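Local coordinates for putative lipase (Bacteroides thetaiotaomicron VPI-5482, PDB 3BZW), which is a putative lipase of the GDSL (SGNH-hydrolase) family that probably hydrolyses acyl esters, perhaps of lysophospholipids, at the interface of chains A and B. Coordinates in Å, arbitrary orientation; residue numbers count along the deposited sequence, not the author numbering. Chains: chain A/B, Putative lipase.

The interface of chains A and B. Residues chain A 119-121, 124, 126; chain B 178-179, 181.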
ATOM      1  N   LEU A 119      28.579 -13.596  25.536  1.00 10.79           N
ATOM      2  CA  LEU A 119      28.118 -13.591  26.920  1.00 11.10           C
ATOM      3  C   LEU A 119      27.057 -12.517  27.093  1.00 10.55           C
ATOM      4  O   LEU A 119      27.233 -11.378  26.661  1.00 10.85           O
ATOM      5  CB  LEU A 119      29.269 -13.306  27.888  1.00 12.22           C
ATOM      6  CG  LEU A 119      30.216 -14.462  28.211  1.00 14.89           C
ATOM      7  CD1 LEU A 119      31.378 -13.974  29.065  1.00 14.63           C
ATOM      8  CD2 LEU A 119      29.439 -15.565  28.915  1.00 15.68           C
ATOM      9  N   SER A 120      25.951 -12.888  27.726  1.00 10.21           N
ATOM     10  CA  SER A 120      24.863 -11.961  27.964  1.00  9.82           C
ATOM     11  C   SER A 120      24.200 -12.305  29.294  1.00 10.19           C
ATOM     12  O   SER A 120      24.139 -13.471  29.678  1.00  8.63           O
ATOM     13  CB  SER A 120      23.846 -12.049  26.827  1.00  9.99           C
ATOM     14  OG  SER A 120      22.810 -11.106  27.005  1.00 12.87           O
ATOM     15  N   ALA A 121      23.711 -11.288  29.995  1.00  8.21           N
ATOM     16  CA  ALA A 121      23.057 -11.501  31.280  1.00  9.53           C
ATOM     17  C   ALA A 121      22.039 -10.405  31.540  1.00  9.19           C
ATOM     18  O   ALA A 121      22.336  -9.221  31.387  1.00  8.49           O
ATOM     19  CB  ALA A 121      24.087 -11.526  32.396  1.00  6.20           C
ATOM     20  N   GLU A 124      20.048 -13.029  35.531  1.00 11.94           N
ATOM     21  CA  GLU A 124      20.599 -14.300  35.971  1.00 13.97           C
ATOM     22  C   GLU A 124      22.069 -14.374  35.575  1.00 13.64           C
ATOM     23  O   GLU A 124      22.547 -13.551  34.792  1.00 11.96           O
ATOM     24  CB  GLU A 124      19.812 -15.453  35.349  1.00 16.54           C
ATOM     25  CG  GLU A 124      18.337 -15.439  35.738  1.00 22.40           C
ATOM     26  CD  GLU A 124      17.553 -16.575  35.122  1.00 25.78           C
ATOM     27  OE1 GLU A 124      17.471 -16.638  33.876  1.00 28.79           O
ATOM     28  OE2 GLU A 124      17.018 -17.407  35.884  1.00 27.47           O
ATOM     29  N   LYS A 126      25.450 -14.689  33.932  1.00 13.52           N
ATOM     30  CA  LYS A 126      25.803 -14.580  32.524  1.00 13.46           C
ATOM     31  C   LYS A 126      26.110 -15.939  31.917  1.00 15.23           C
ATOM     32  O   LYS A 126      26.660 -16.823  32.576  1.00 12.90           O
ATOM     33  CB  LYS A 126      27.014 -13.660  32.341  1.00 14.84           C
ATOM     34  CG  LYS A 126      28.318 -14.204  32.927  1.00 18.67           C
ATOM     35  CD  LYS A 126      29.482 -13.270  32.632  1.00 22.31           C
ATOM     36  CE  LYS A 126      30.818 -13.884  33.037  1.00 25.09           C
ATOM     37  NZ  LYS A 126      30.878 -14.188  34.495  1.00 27.73           N
TER
ATOM     38  N   ASP B 178      28.091 -10.068  37.226  1.00 17.06           N
ATOM     39  CA  ASP B 178      27.810 -11.306  36.504  1.00 17.42           C
ATOM     40  C   ASP B 178      26.366 -11.487  36.043  1.00 14.78           C
ATOM     41  O   ASP B 178      26.084 -12.382  35.248  1.00 14.97           O
ATOM     42  CB  ASP B 178      28.214 -12.510  37.359  1.00 21.68           C
ATOM     43  CG  ASP B 178      29.717 -12.697  37.433  1.00 26.79           C
ATOM     44  OD1 ASP B 178      30.170 -13.554  38.227  1.00 28.82           O
ATOM     45  OD2 ASP B 178      30.446 -11.997  36.694  1.00 29.74           O
ATOM     46  N   LYS B 179      25.454 -10.653  36.529  1.00 12.74           N
ATOM     47  CA  LYS B 179      24.053 -10.771  36.133  1.00 12.52           C
ATOM     48  C   LYS B 179      23.556  -9.602  35.279  1.00 11.49           C
ATOM     49  O   LYS B 179      22.358  -9.480  35.014  1.00 10.63           O
ATOM     50  CB  LYS B 179      23.169 -10.930  37.376  1.00 13.25           C
ATOM     51  CG  LYS B 179      23.486 -12.187  38.186  1.00 16.35           C
ATOM     52  CD  LYS B 179      22.504 -12.402  39.336  1.00 19.23           C
ATOM     53  CE  LYS B 179      22.817 -11.522  40.532  1.00 20.58           C
ATOM     54  NZ  LYS B 179      24.058 -11.949  41.247  1.00 17.97           N
ATOM     55  N   VAL B 181      25.131  -8.178  31.889  1.00  8.62           N
ATOM     56  CA  VAL B 181      26.115  -8.137  30.811  1.00  8.11           C
ATOM     57  C   VAL B 181      25.410  -7.793  29.507  1.00  8.77           C
ATOM     58  O   VAL B 181      24.585  -8.561  29.007  1.00  7.19           O
ATOM     59  CB  VAL B 181      26.830  -9.499  30.657  1.00  9.39           C
ATOM     60  CG1 VAL B 181      27.784  -9.462  29.468  1.00 10.54           C
ATOM     61  CG2 VAL B 181      27.594  -9.826  31.931  1.00  8.95           C
TER
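The backbone carbonyl of B:Asp178 takes the amide N-H of A:Lys126, with N and O 2.7 Å apart. This N-H arrives almost head-on to the C=O, at 168°. The same two residues meet again through their side chains: the side-chain amine nitrogen NZ of A:Lys126 lies 3.1 Å from the carboxylate oxygen OD2 of B:Asp178, a salt bridge whose hydrogen bond is weak. CG of the lysine sits between its own backbone N and carbonyl carbon (chi1 67°), and after an extended stretch the chain bends at its last torsion (chi4 -60°), bringing NZ to the acid. On the way it crosses B:Val181, its CB 3.9 Å from the methyl CG2. With an alanine in its place the chain stops at CB, so the carboxylate of B:Asp178 is likely to lose its positive mate and CG2 of B:Val181 part of its cover, while the backbone bond could persist.

Next to this pair, A:Ala121 and B:Val181 form an antiparallel bridge. N of A:Ala121 gives to O of B:Val181 in the carbonyl plane, on a lone pair, and N of B:Val181 returns a bond of 3.0 Å to O of A:Ala121, with the donor tilted out of the plane of the A:Ala121 carbonyl. The valine's branches part over chain A: CG1, anti to its backbone N, rests 3.4 Å from the carbonyl O of A:Leu119, whereas CG2 faces the methyl of A:Ala121 and the lysine chain. That methyl, in turn, packs 3.8 Å from CA of B:Lys179. At the turn, the first carbons of the B:Lys179 side chain lie against the carbonyl of A:Glu124.

The patch joins the end of strand 111-122 and the turn leading to strand 127-136, a long hairpin reaching out from chain A, to the short strand 180-182 of chain B. It makes a short antiparallel bridge between two copies in the deposited six-chain assembly, and may help hold such an oligomer together.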